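Local structure of methionine gamma-lyase (Trichomonas vaginalis, 1E5E) at residues Ala89-Val94 against His115-His120; Asp102-Asp107 against Thr148-Phe153; Ile29-Thr34 against Ile245-Ala250; Ala207-Asn212 against Val337-Cys342; Ile163-Arg168 against His298-Lys303. The protein is a pyridoxal-phosphate-dependent enzyme of the Cys/Met metabolism family, built as an assembly of four copies of the same chain. All coordinates share one frame; numbering follows the deposited sequence. Where two conformers were deposited one is given.

Interaction 1: residues Ala89-Val94 against His115-His120; sequences AIAATV and HALFEH
I90 turns its CG2 branch anti to the backbone N, and L117 does the same with CG (chi1 167°), which brings a methyl of each into contact between helices 86-97 and 112-124. I90 CG2 and L117 CD2 meet at 3.9 Å, the two side chains passing at a slant. The same leucine methyl also lies 4.4 Å from the CB of A91. F118 is set at about a right angle to I90: its CE1 stands 4.2 Å from I90 CG2 and 4.3 Å from V94 CG1, bridging two residues one turn apart on the facing helix. The contact is purely apolar and rather thin, since the helix axes stay 11.4 Å apart at an angle of 33°. Y152 meets the F118 ring edge-to-face, I90 touches the bound PPJ, and I240 of the second subunit packs on A91. Two helices of successive strand-helix units, lying side by side on one face of the central sheet, are characteristic of the large domain of fold-type I PLP enzymes.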
# COMPACT_ATOMS: atom_id res chain seq x y z
N ALA A 89 21.32 -8.15 -1.58
CA ALA A 89 21.61 -9.21 -0.66
C ALA A 89 23.01 -9.77 -0.98
O ALA A 89 23.82 -9.90 -0.06
CB ALA A 89 20.61 -10.36 -0.71
N ILE A 90 23.27 -9.99 -2.27
CA ILE A 90 24.58 -10.49 -2.66
C ILE A 90 25.70 -9.48 -2.32
O ILE A 90 26.72 -9.83 -1.70
CB ILE A 90 24.62 -10.87 -4.15
CG1 ILE A 90 23.69 -12.08 -4.42
CG2 ILE A 90 26.05 -11.23 -4.55
CD1 ILE A 90 23.17 -12.08 -5.85
N ALA A 91 25.49 -8.23 -2.67
CA ALA A 91 26.48 -7.19 -2.48
C ALA A 91 26.70 -6.93 -1.00
O ALA A 91 27.86 -6.81 -0.58
CB ALA A 91 25.99 -5.94 -3.21
N ALA A 92 25.65 -6.84 -0.19
CA ALA A 92 25.84 -6.52 1.23
C ALA A 92 26.64 -7.63 1.90
O ALA A 92 27.42 -7.38 2.81
CB ALA A 92 24.50 -6.35 1.94
N THR A 93 26.39 -8.87 1.45
CA THR A 93 27.11 -10.02 1.96
C THR A 93 28.57 -9.97 1.51
O THR A 93 29.47 -9.91 2.35
CB THR A 93 26.43 -11.31 1.44
OG1 THR A 93 25.09 -11.35 1.97
CG2 THR A 93 27.22 -12.55 1.81
N VAL A 94 28.86 -9.97 0.21
CA VAL A 94 30.26 -10.00 -0.18
C VAL A 94 30.97 -8.69 0.15
O VAL A 94 32.18 -8.80 0.41
CB VAL A 94 30.54 -10.41 -1.63
CG1 VAL A 94 29.87 -11.74 -1.96
CG2 VAL A 94 30.13 -9.33 -2.62
N HIS A 115 27.62 -11.83 -12.05
CA HIS A 115 28.88 -12.04 -12.77
C HIS A 115 29.54 -10.67 -13.03
O HIS A 115 30.72 -10.54 -12.74
CB HIS A 115 28.61 -12.75 -14.11
CG HIS A 115 29.85 -13.30 -14.76
ND1 HIS A 115 30.78 -12.50 -15.45
CD2 HIS A 115 30.24 -14.61 -14.81
CE1 HIS A 115 31.71 -13.33 -15.89
NE2 HIS A 115 31.42 -14.57 -15.54
N ALA A 116 28.72 -9.70 -13.43
CA ALA A 116 29.27 -8.34 -13.63
C ALA A 116 29.76 -7.70 -12.35
O ALA A 116 30.84 -7.09 -12.24
CB ALA A 116 28.23 -7.44 -14.30
N LEU A 117 29.00 -7.84 -11.27
CA LEU A 117 29.38 -7.32 -9.95
C LEU A 117 30.80 -7.83 -9.60
O LEU A 117 31.72 -7.12 -9.22
CB LEU A 117 28.39 -7.80 -8.86
CG LEU A 117 28.80 -7.62 -7.41
CD1 LEU A 117 28.94 -6.14 -7.01
CD2 LEU A 117 27.82 -8.30 -6.43
N PHE A 118 30.93 -9.15 -9.73
CA PHE A 118 32.16 -9.87 -9.43
C PHE A 118 33.29 -9.48 -10.38
O PHE A 118 34.41 -9.14 -9.97
CB PHE A 118 31.88 -11.37 -9.38
CG PHE A 118 31.10 -12.04 -8.28
CD1 PHE A 118 30.51 -11.28 -7.28
CD2 PHE A 118 30.89 -13.42 -8.22
CE1 PHE A 118 29.80 -11.89 -6.27
CE2 PHE A 118 30.16 -14.06 -7.22
CZ PHE A 118 29.60 -13.25 -6.23
N GLU A 119 33.07 -9.46 -11.69
CA GLU A 119 34.11 -9.27 -12.67
C GLU A 119 34.59 -7.83 -12.75
O GLU A 119 35.77 -7.61 -12.88
CB GLU A 119 33.66 -9.74 -14.07
CG GLU A 119 34.74 -9.62 -15.12
CD GLU A 119 34.39 -10.31 -16.42
OE1 GLU A 119 33.23 -10.43 -16.85
OE2 GLU A 119 35.32 -10.80 -17.09
N HIS A 120 33.66 -6.88 -12.62
CA HIS A 120 34.00 -5.48 -12.73
C HIS A 120 34.07 -4.65 -11.48
O HIS A 120 35.06 -3.94 -11.27
CB HIS A 120 33.05 -4.82 -13.76
CG HIS A 120 33.17 -5.51 -15.09
ND1 HIS A 120 34.37 -5.50 -15.78
CD2 HIS A 120 32.30 -6.21 -15.86
CE1 HIS A 120 34.24 -6.17 -16.91
NE2 HIS A 120 32.99 -6.61 -16.98

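Interaction 2: residues Asp102-Asp107 against Thr148-Phe153; sequences DHLISD and TKIVYF
K149 crosses obliquely over the side chain of D102, just before strand 103-107. Its CB lies 3.9 Å from H103 O; a bend at chi2 (-62°) then lays CG 3.5 Å from D102 CG, and CE passes 3.4 Å from D102 OD1. At the tip, NZ remains 4.5 Å from D102 OD1, too far for a salt bridge, while that oxygen pairs with K99. The backbone of K149 is gripped more firmly: its N-H gives H103 O a nearly straight bond of 2.8 Å. K149 is also the extra residue of a beta bulge, as H103 pairs with T148 but L104 with I150. Beyond it these adjacent parallel strands of the seven-stranded central sheet run regularly, I105 bonding through N to I150 O and through O to Y152 N. L104 CD1 rests on I150 CG2 at 3.8 Å; on the other face I105 packs against V151. The very short H103 ND1 to T148 OG1 separation is doubtful. Cohesion thus comes from backbone bonds and aliphatic contact, the lysine charge probably adding longer-range attraction.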
# COMPACT_ATOMS: atom_id res chain seq x y z
N ASP A 102 41.61 -9.34 -0.80
CA ASP A 102 41.05 -10.67 -0.61
C ASP A 102 40.85 -11.37 -1.96
O ASP A 102 40.98 -10.78 -3.02
CB ASP A 102 39.71 -10.59 0.12
CG ASP A 102 39.85 -10.26 1.58
OD1 ASP A 102 41.02 -10.31 2.03
OD2 ASP A 102 38.82 -9.97 2.25
N HIS A 103 40.52 -12.66 -1.91
CA HIS A 103 40.29 -13.46 -3.11
C HIS A 103 38.92 -14.15 -3.01
O HIS A 103 38.52 -14.62 -1.97
CB HIS A 103 41.37 -14.54 -3.29
CG HIS A 103 41.24 -15.47 -4.43
ND1 HIS A 103 41.25 -16.87 -4.22
CD2 HIS A 103 41.15 -15.29 -5.75
CE1 HIS A 103 41.14 -17.48 -5.38
NE2 HIS A 103 41.09 -16.55 -6.32
N LEU A 104 38.27 -14.16 -4.15
CA LEU A 104 36.99 -14.77 -4.31
C LEU A 104 36.96 -15.80 -5.43
O LEU A 104 37.25 -15.44 -6.56
CB LEU A 104 35.91 -13.71 -4.64
CG LEU A 104 34.50 -14.33 -4.77
CD1 LEU A 104 33.48 -13.48 -4.01
CD2 LEU A 104 34.10 -14.41 -6.24
N ILE A 105 36.45 -16.99 -5.11
CA ILE A 105 36.23 -17.99 -6.15
C ILE A 105 34.72 -18.09 -6.43
O ILE A 105 33.90 -18.30 -5.53
CB ILE A 105 36.75 -19.37 -5.74
CG1 ILE A 105 38.27 -19.31 -5.52
CG2 ILE A 105 36.40 -20.45 -6.78
CD1 ILE A 105 38.83 -20.53 -4.79
N SER A 106 34.37 -17.99 -7.70
CA SER A 106 33.00 -18.14 -8.11
C SER A 106 32.79 -19.10 -9.28
O SER A 106 33.63 -19.24 -10.18
CB SER A 106 32.49 -16.78 -8.63
OG SER A 106 31.17 -16.92 -9.13
N ASP A 107 31.60 -19.69 -9.28
CA ASP A 107 31.27 -20.56 -10.41
C ASP A 107 31.16 -19.53 -11.53
O ASP A 107 30.72 -18.40 -11.24
CB ASP A 107 30.00 -21.35 -10.30
CG ASP A 107 29.87 -22.41 -11.40
OD1 ASP A 107 29.41 -22.03 -12.50
OD2 ASP A 107 30.23 -23.58 -11.13
N THR A 148 42.03 -16.53 -0.02
CA THR A 148 40.69 -16.90 -0.49
C THR A 148 39.71 -16.76 0.67
O THR A 148 39.87 -17.44 1.68
CB THR A 148 40.66 -18.34 -1.08
OG1 THR A 148 41.37 -18.29 -2.32
CG2 THR A 148 39.22 -18.80 -1.34
N LYS A 149 38.71 -15.91 0.54
CA LYS A 149 37.69 -15.77 1.60
C LYS A 149 36.33 -16.39 1.32
O LYS A 149 35.50 -16.62 2.22
CB LYS A 149 37.45 -14.25 1.74
CG LYS A 149 38.73 -13.52 2.14
CD LYS A 149 39.21 -14.03 3.52
CE LYS A 149 40.47 -13.18 3.81
NZ LYS A 149 41.25 -13.81 4.90
N ILE A 150 35.96 -16.41 0.05
CA ILE A 150 34.67 -16.85 -0.41
C ILE A 150 34.70 -17.81 -1.61
O ILE A 150 35.47 -17.65 -2.56
CB ILE A 150 33.79 -15.64 -0.84
CG1 ILE A 150 33.50 -14.72 0.35
CG2 ILE A 150 32.47 -16.09 -1.45
CD1 ILE A 150 32.94 -13.37 -0.06
N VAL A 151 33.85 -18.84 -1.50
CA VAL A 151 33.58 -19.68 -2.66
C VAL A 151 32.06 -19.49 -2.91
O VAL A 151 31.27 -19.76 -2.01
CB VAL A 151 33.95 -21.13 -2.44
CG1 VAL A 151 33.44 -21.96 -3.61
CG2 VAL A 151 35.47 -21.28 -2.30
N TYR A 152 31.66 -19.11 -4.11
CA TYR A 152 30.29 -18.72 -4.41
C TYR A 152 29.75 -19.47 -5.62
O TYR A 152 30.51 -19.61 -6.59
CB TYR A 152 30.28 -17.20 -4.74
CG TYR A 152 28.92 -16.58 -4.99
CD1 TYR A 152 28.34 -16.66 -6.25
CD2 TYR A 152 28.21 -15.93 -3.98
CE1 TYR A 152 27.09 -16.11 -6.51
CE2 TYR A 152 26.97 -15.35 -4.21
CZ TYR A 152 26.41 -15.46 -5.46
OH TYR A 152 25.18 -14.88 -5.70
N PHE A 153 28.51 -19.95 -5.57
CA PHE A 153 27.91 -20.64 -6.70
C PHE A 153 26.38 -20.55 -6.67
O PHE A 153 25.78 -20.18 -5.64
CB PHE A 153 28.30 -22.14 -6.70
CG PHE A 153 27.95 -22.85 -5.44
CD1 PHE A 153 26.67 -23.39 -5.24
CD2 PHE A 153 28.89 -23.11 -4.48
CE1 PHE A 153 26.33 -23.99 -4.06
CE2 PHE A 153 28.57 -23.77 -3.31
CZ PHE A 153 27.29 -24.23 -3.10

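Interaction 3: residues Ile29-Thr34 against Ile245-Ala250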
# COMPACT_ATOMS: atom_id res chain seq x y z
N ILE A 29 1.41 -3.42 9.02
CA ILE A 29 2.56 -2.92 8.29
C ILE A 29 3.30 -1.80 9.00
O ILE A 29 2.73 -0.70 9.05
CB ILE A 29 2.04 -2.41 6.91
CG1 ILE A 29 1.18 -3.46 6.21
CG2 ILE A 29 3.18 -2.01 6.00
CD1 ILE A 29 0.52 -3.01 4.92
N TYR A 30 4.53 -1.99 9.49
CA TYR A 30 5.23 -0.88 10.13
C TYR A 30 5.81 0.07 9.10
O TYR A 30 7.03 0.15 9.00
CB TYR A 30 6.30 -1.43 11.11
CG TYR A 30 5.58 -1.79 12.42
CD1 TYR A 30 5.46 -0.86 13.44
CD2 TYR A 30 4.98 -3.01 12.55
CE1 TYR A 30 4.74 -1.17 14.56
CE2 TYR A 30 4.27 -3.36 13.66
CZ TYR A 30 4.16 -2.42 14.68
OH TYR A 30 3.45 -2.75 15.80
N GLN A 31 5.01 0.87 8.40
CA GLN A 31 5.46 1.84 7.39
C GLN A 31 5.74 3.14 8.14
O GLN A 31 5.00 4.11 8.22
CB GLN A 31 4.41 2.07 6.30
CG GLN A 31 4.74 2.95 5.10
CD GLN A 31 5.63 2.20 4.15
OE1 GLN A 31 5.45 1.01 3.94
NE2 GLN A 31 6.66 2.79 3.58
N THR A 32 6.83 3.11 8.91
CA THR A 32 7.33 4.13 9.79
C THR A 32 8.84 4.17 9.61
O THR A 32 9.44 3.10 9.63
CB THR A 32 6.97 3.82 11.27
OG1 THR A 32 7.30 4.97 12.08
CG2 THR A 32 7.70 2.62 11.90
N SER A 33 9.44 5.33 9.48
CA SER A 33 10.90 5.39 9.37
C SER A 33 11.59 5.34 10.72
O SER A 33 12.76 4.92 10.78
CB SER A 33 11.29 6.70 8.64
OG SER A 33 11.00 7.82 9.44
N THR A 34 10.90 5.78 11.78
CA THR A 34 11.60 5.90 13.06
C THR A 34 10.68 5.51 14.20
O THR A 34 9.52 5.12 14.06
CB THR A 34 12.12 7.36 13.21
OG1 THR A 34 13.05 7.46 14.30
CG2 THR A 34 10.96 8.33 13.52
N ILE A 245 14.99 -2.59 2.71
CA ILE A 245 13.68 -3.01 2.18
C ILE A 245 12.56 -2.15 2.76
O ILE A 245 12.53 -1.84 3.95
CB ILE A 245 13.40 -4.49 2.43
CG1 ILE A 245 12.16 -4.97 1.61
CG2 ILE A 245 13.15 -4.78 3.90
CD1 ILE A 245 11.92 -6.47 1.79
N SER A 246 11.57 -1.87 1.95
CA SER A 246 10.34 -1.19 2.36
C SER A 246 9.52 -2.16 3.22
O SER A 246 9.19 -3.25 2.73
CB SER A 246 9.46 -0.87 1.15
OG SER A 246 8.11 -0.59 1.58
N PRO A 247 9.02 -1.71 4.35
CA PRO A 247 8.16 -2.51 5.20
C PRO A 247 6.90 -2.96 4.48
O PRO A 247 6.42 -4.08 4.66
CB PRO A 247 7.83 -1.59 6.40
CG PRO A 247 9.03 -0.68 6.42
CD PRO A 247 9.32 -0.37 4.95
N HIS A 248 6.39 -2.14 3.57
CA HIS A 248 5.22 -2.50 2.78
C HIS A 248 5.57 -3.67 1.87
O HIS A 248 4.81 -4.61 1.77
CB HIS A 248 4.77 -1.27 1.99
CG HIS A 248 3.88 -1.61 0.83
ND1 HIS A 248 4.46 -1.94 -0.40
CD2 HIS A 248 2.56 -1.73 0.69
CE1 HIS A 248 3.49 -2.22 -1.25
NE2 HIS A 248 2.32 -2.09 -0.61
N ASP A 249 6.74 -3.72 1.27
CA ASP A 249 7.17 -4.80 0.40
C ASP A 249 7.49 -6.04 1.23
O ASP A 249 7.09 -7.14 0.84
CB ASP A 249 8.39 -4.41 -0.42
CG ASP A 249 8.14 -3.50 -1.58
OD1 ASP A 249 7.13 -2.78 -1.63
OD2 ASP A 249 9.07 -3.31 -2.41
N ALA A 250 8.12 -5.87 2.40
CA ALA A 250 8.35 -7.04 3.24
C ALA A 250 7.02 -7.69 3.59
O ALA A 250 6.91 -8.93 3.61
CB ALA A 250 9.05 -6.71 4.54
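I29, Y30 and Q31 lie against the start of helix 247-257, where S246 is the N-cap; Y30 and Q31 are each the centre of an inverse gamma turn, two tight turns in a row as the chain passes the N-terminal end of the helix. Apolar contact comes from I29, whose CG2 sits 3.8 Å from H248 CA. Close carbon-oxygen approaches make up much of the rest. P247 CB lies beside the carbonyl of Y30, 3.2 Å from Y30 O. Q31 is bent at chi2 (76°), which brings OE1 to 3.1 Å from H248 CB, while its NE2 is bonded to D216 O of the second subunit.

The polar interactions mostly serve the helix end itself. S246 OG takes weak capping bonds from the N-H groups of H248 and D249. It is also tied to D249 of the second subunit, and the imidazole of H248 stacks on H248 of that subunit, which places this helix start in the subunit interface; Y30 OH reaches D20 of the third subunit. Within the helix, H248 ND1 donates to D249 OD1 at 3.1 Å, close to the ring plane and on the anti lone pair of that oxygen.

Interaction 4: residues Ala207-Asn212 against Val337-Cys342; sequences ATKYIN and VSLGGC. With PPJ (N-(hydroxy{3-hydroxy-2-methyl-5-[(phosphonooxy)methyl]pyridin-4-yl}methyl)norvaline), chain C.
K209 NZ, in the conformer given, donates to S338 OG at 2.7 Å, a bond made less certain by a second deposited conformer; its CE lies 3.5 Å from C4A of PPJ. Two groups hydrogen-bond to the ligand: T208 OG1 donates to phosphate oxygen OP1, and the N-H of S338 to OXT, both at 2.7 Å. A water clamps the segments together, giving a hydrogen bond to T208 O and pairing with S338 OG. This is part of the ligand pocket of a fold-type I PLP enzyme, made where the loop after strand 202-206 meets a loop of the smaller sheet; Y56 of the second subunit bonds to both K209 NZ and PPJ. L339, also lining the pocket, crosses K209 at about a right angle, its CD1 touching K209 CB and Y210 CE2, each at 3.8 Å. G340 lies farther back, with CA 3.4 Å from the centroid of the Y210 ring, 13° off the normal, in a CH-pi contact. The ring is anchored through Y210 OH to S310.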
# COMPACT_ATOMS: atom_id res chain seq x y z
N ALA A 207 14.42 -12.54 -3.45
CA ALA A 207 13.07 -12.84 -2.97
C ALA A 207 12.05 -12.32 -3.98
O ALA A 207 10.90 -12.79 -4.07
CB ALA A 207 12.83 -12.24 -1.58
N THR A 208 12.51 -11.58 -5.00
CA THR A 208 11.75 -11.14 -6.13
C THR A 208 11.15 -12.31 -6.91
O THR A 208 10.18 -12.13 -7.68
CB THR A 208 12.68 -10.40 -7.13
OG1 THR A 208 13.46 -9.46 -6.39
CG2 THR A 208 11.92 -9.78 -8.30
N LYS A 209 11.74 -13.49 -6.78
CA LYS A 209 11.30 -14.64 -7.55
C LYS A 209 10.31 -15.47 -6.78
O LYS A 209 9.24 -14.92 -6.47
CB LYS A 209 12.52 -15.44 -8.04
CG LYS A 209 13.68 -14.59 -8.52
CD LYS A 209 13.23 -13.53 -9.48
CE LYS A 209 14.36 -12.81 -10.21
NZ LYS A 209 13.82 -11.57 -10.83
N TYR A 210 10.55 -16.76 -6.56
CA TYR A 210 9.57 -17.66 -5.98
C TYR A 210 9.03 -17.28 -4.60
O TYR A 210 7.86 -17.45 -4.34
CB TYR A 210 10.17 -19.08 -5.84
CG TYR A 210 10.34 -19.74 -7.20
CD1 TYR A 210 9.29 -20.29 -7.88
CD2 TYR A 210 11.59 -19.77 -7.81
CE1 TYR A 210 9.47 -20.88 -9.13
CE2 TYR A 210 11.79 -20.35 -9.05
CZ TYR A 210 10.72 -20.91 -9.72
OH TYR A 210 10.92 -21.48 -10.96
N ILE A 211 9.87 -16.83 -3.68
CA ILE A 211 9.50 -16.55 -2.31
C ILE A 211 8.32 -15.55 -2.26
O ILE A 211 7.26 -15.91 -1.75
CB ILE A 211 10.72 -16.14 -1.45
CG1 ILE A 211 11.69 -17.33 -1.25
CG2 ILE A 211 10.24 -15.64 -0.08
CD1 ILE A 211 13.06 -17.00 -0.69
N ASN A 212 8.43 -14.40 -2.87
CA ASN A 212 7.32 -13.47 -3.01
C ASN A 212 6.31 -14.12 -3.95
O ASN A 212 5.14 -14.16 -3.61
CB ASN A 212 7.75 -12.12 -3.54
CG ASN A 212 6.53 -11.20 -3.66
OD1 ASN A 212 5.91 -11.00 -2.61
ND2 ASN A 212 6.24 -10.78 -4.89
N VAL A 337 11.74 -10.68 -18.46
CA VAL A 337 12.74 -11.34 -17.62
C VAL A 337 12.11 -11.54 -16.24
O VAL A 337 10.93 -11.24 -16.05
CB VAL A 337 14.06 -10.57 -17.57
CG1 VAL A 337 14.60 -10.39 -19.01
CG2 VAL A 337 13.87 -9.18 -16.94
N SER A 338 12.87 -12.03 -15.27
CA SER A 338 12.39 -12.42 -13.98
C SER A 338 11.88 -13.87 -14.06
O SER A 338 11.88 -14.46 -15.14
CB SER A 338 11.28 -11.53 -13.37
OG SER A 338 11.42 -11.71 -11.95
N LEU A 339 11.35 -14.38 -12.95
CA LEU A 339 10.92 -15.77 -12.89
C LEU A 339 10.26 -16.01 -11.56
O LEU A 339 10.26 -15.12 -10.70
CB LEU A 339 12.21 -16.68 -12.98
CG LEU A 339 13.32 -16.42 -11.93
CD1 LEU A 339 13.55 -17.59 -10.96
CD2 LEU A 339 14.65 -16.09 -12.60
N GLY A 340 9.76 -17.23 -11.32
CA GLY A 340 9.20 -17.58 -10.03
C GLY A 340 7.80 -17.01 -9.80
O GLY A 340 7.38 -17.14 -8.63
N GLY A 341 7.12 -16.44 -10.81
CA GLY A 341 5.79 -15.94 -10.49
C GLY A 341 4.73 -17.00 -10.75
O GLY A 341 5.02 -18.12 -11.18
N CYS A 342 3.48 -16.66 -10.43
CA CYS A 342 2.34 -17.52 -10.67
C CYS A 342 2.11 -17.68 -12.17
O CYS A 342 1.58 -18.69 -12.65
CB CYS A 342 1.07 -16.93 -10.02
SG CYS A 342 1.17 -16.98 -8.22
N1 PPJ C . 20.20 -14.12 -8.00
C2 PPJ C . 19.58 -14.84 -8.96
C6 PPJ C . 20.16 -12.76 -8.02
C2A PPJ C . 19.88 -16.16 -9.31
C3 PPJ C . 18.76 -14.10 -9.85
O3 PPJ C . 18.28 -14.79 -10.85
C4 PPJ C . 18.55 -12.72 -9.74
C4A PPJ C . 17.71 -12.09 -10.69
C5 PPJ C . 19.32 -11.99 -8.83
N PPJ C . 17.49 -12.57 -11.93
C5A PPJ C . 19.09 -10.61 -8.51
OP4 PPJ C . 18.01 -10.52 -7.79
P PPJ C . 17.27 -9.12 -7.97
OP1 PPJ C . 16.05 -9.18 -6.94
OP2 PPJ C . 16.78 -8.98 -9.44
OP3 PPJ C . 18.22 -7.90 -7.60
CA PPJ C . 16.62 -12.03 -12.83
CB PPJ C . 16.56 -10.58 -13.08
C PPJ C . 16.53 -12.77 -14.05
CG PPJ C . 17.66 -9.84 -13.74
CD PPJ C . 17.30 -9.60 -15.13
O PPJ C . 17.30 -13.79 -14.18
OXT PPJ C . 15.44 -12.77 -14.77
O HOH W 1 9.42 -11.43 -10.29

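Interaction 5: residues Ile163-Arg168 against His298-Lys303. With SO4 (sulfate ion), chain D.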
# COMPACT_ATOMS: atom_id res chain seq x y z
N ILE A 163 23.92 -28.48 -12.38
CA ILE A 163 23.83 -28.84 -10.97
C ILE A 163 25.20 -28.86 -10.33
O ILE A 163 26.13 -29.32 -10.96
CB ILE A 163 23.22 -30.27 -10.80
CG1 ILE A 163 21.87 -30.31 -11.53
CG2 ILE A 163 23.10 -30.67 -9.35
CD1 ILE A 163 20.81 -29.40 -10.97
N ILE A 164 25.34 -28.37 -9.11
CA ILE A 164 26.64 -28.38 -8.46
C ILE A 164 26.52 -29.22 -7.21
O ILE A 164 25.57 -29.05 -6.45
CB ILE A 164 27.15 -26.99 -8.13
CG1 ILE A 164 27.42 -26.19 -9.42
CG2 ILE A 164 28.41 -27.05 -7.23
CD1 ILE A 164 27.38 -24.71 -9.11
N ASP A 165 27.45 -30.14 -7.01
CA ASP A 165 27.53 -30.94 -5.80
C ASP A 165 28.08 -30.07 -4.67
O ASP A 165 29.27 -29.86 -4.49
CB ASP A 165 28.45 -32.15 -6.06
CG ASP A 165 28.55 -33.02 -4.83
OD1 ASP A 165 28.30 -32.61 -3.69
OD2 ASP A 165 28.95 -34.19 -5.03
N MET A 166 27.15 -29.55 -3.87
CA MET A 166 27.42 -28.63 -2.78
C MET A 166 28.25 -29.24 -1.65
O MET A 166 29.16 -28.57 -1.16
CB MET A 166 26.11 -28.08 -2.16
CG MET A 166 25.37 -27.16 -3.12
SD MET A 166 23.99 -26.26 -2.40
CE MET A 166 22.80 -27.56 -2.21
N GLU A 167 27.91 -30.47 -1.28
CA GLU A 167 28.72 -31.08 -0.22
C GLU A 167 30.21 -31.15 -0.62
O GLU A 167 31.08 -30.78 0.18
CB GLU A 167 28.23 -32.46 0.13
CG GLU A 167 28.94 -32.97 1.38
CD GLU A 167 28.21 -34.15 1.97
OE1 GLU A 167 27.15 -34.58 1.46
OE2 GLU A 167 28.67 -34.63 3.02
N ARG A 168 30.46 -31.52 -1.87
CA ARG A 168 31.80 -31.59 -2.38
C ARG A 168 32.51 -30.24 -2.40
O ARG A 168 33.67 -30.18 -1.98
CB ARG A 168 31.90 -32.13 -3.82
CG ARG A 168 33.36 -32.58 -4.03
CD ARG A 168 33.52 -33.37 -5.33
NE ARG A 168 33.32 -32.44 -6.46
CZ ARG A 168 32.34 -32.71 -7.34
NH1 ARG A 168 31.55 -33.78 -7.21
NH2 ARG A 168 32.18 -31.84 -8.33
N HIS A 298 21.82 -35.48 -11.96
CA HIS A 298 20.49 -35.89 -11.55
C HIS A 298 20.44 -36.53 -10.16
O HIS A 298 19.57 -36.18 -9.36
CB HIS A 298 19.84 -36.85 -12.56
CG HIS A 298 18.47 -37.24 -12.06
ND1 HIS A 298 17.45 -36.31 -11.99
CD2 HIS A 298 18.02 -38.41 -11.49
CE1 HIS A 298 16.40 -36.92 -11.45
NE2 HIS A 298 16.72 -38.16 -11.13
N ASP A 299 21.34 -37.44 -9.84
CA ASP A 299 21.46 -38.05 -8.53
C ASP A 299 21.89 -37.01 -7.50
O ASP A 299 21.43 -37.09 -6.35
CB ASP A 299 22.49 -39.17 -8.70
CG ASP A 299 21.94 -40.21 -9.68
OD1 ASP A 299 22.78 -40.76 -10.43
OD2 ASP A 299 20.72 -40.47 -9.72
N ILE A 300 22.72 -36.05 -7.89
CA ILE A 300 23.11 -34.93 -7.05
C ILE A 300 21.92 -33.99 -6.84
O ILE A 300 21.59 -33.65 -5.71
CB ILE A 300 24.23 -34.04 -7.60
CG1 ILE A 300 25.55 -34.83 -7.79
CG2 ILE A 300 24.47 -32.82 -6.72
CD1 ILE A 300 25.98 -35.54 -6.52
N ALA A 301 21.17 -33.74 -7.91
CA ALA A 301 20.00 -32.86 -7.87
C ALA A 301 18.94 -33.50 -6.97
O ALA A 301 18.34 -32.87 -6.12
CB ALA A 301 19.42 -32.68 -9.26
N LYS A 302 18.82 -34.82 -7.13
CA LYS A 302 17.89 -35.60 -6.33
C LYS A 302 18.25 -35.57 -4.85
O LYS A 302 17.37 -35.46 -4.02
CB LYS A 302 17.86 -37.05 -6.83
CG LYS A 302 16.89 -37.95 -6.07
CD LYS A 302 16.88 -39.31 -6.78
CE LYS A 302 16.24 -40.40 -5.94
NZ LYS A 302 14.79 -40.22 -5.77
N LYS A 303 19.52 -35.67 -4.50
CA LYS A 303 19.94 -35.57 -3.11
C LYS A 303 19.76 -34.15 -2.56
O LYS A 303 19.35 -34.01 -1.40
CB LYS A 303 21.36 -36.10 -2.94
CG LYS A 303 22.22 -35.46 -1.88
S SO4 D . 13.16 -39.38 -9.19
O1 SO4 D . 11.84 -39.71 -9.81
O2 SO4 D . 14.06 -38.73 -10.20
O3 SO4 D . 13.83 -40.69 -8.78
O4 SO4 D . 12.95 -38.54 -7.97
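I163 slides past I300 in the opposite direction, its CG2 methyl meeting I300 CG2 at 3.7 Å. The other branch runs along the neighbouring residue of the helix, with CD1 4.0 Å from A301 CB, so the isoleucine straddles I300 and A301. I300 is shared: while CG2 faces I163, its CD1 reaches the carboxylate of D165, 3.6 Å from OD2, the two side chains crossing at about a right angle.

The contact joins the loop and helix start after strand 148-154 of the central sheet to helix 298-304, which lies between strands 284-288 and 311-316 of the smaller sheet. D165 is the N-cap of helix 166-174, and with CG anti to the backbone N (chi1 -179°) it turns OD1 to accept from R168 N at 3.0 Å, the N-H arriving from above the carboxylate plane. R168 NH1 lies 3.4 Å from D165 OD2, a salt bridge by charge only, since no N-H points at the oxygen. Q304, next in helix 298-304, donates from NE2 to I164 O and accepts from M166 N through OE1. H298 NE2 donates to sulfate O2 at 2.9 Å, and K302 NZ to O3.

Interactions 1 and 2 form one buried block: helices 86-97 and 112-124 flank strand 103-107 in sequence, and F118 CE2 comes within 3.3 Å of Y152 CD1. The first is wholly apolar, the second carried by backbone bonds. Interaction 5 borders the same block through F153 and M166, but it is only partly buried, and its polar groups turn to a helix cap and an ion. Interactions 3 and 4 are also buried and, like interaction 1, both touch the second subunit; their nearest atoms stay about 5 Å apart. Interaction 3 sets a loop against a helix start at the interface, mostly by van der Waals contact, with polar ends tied to other subunits. Interaction 4 is bonded to the ligand, which I90 of interaction 1 also touches.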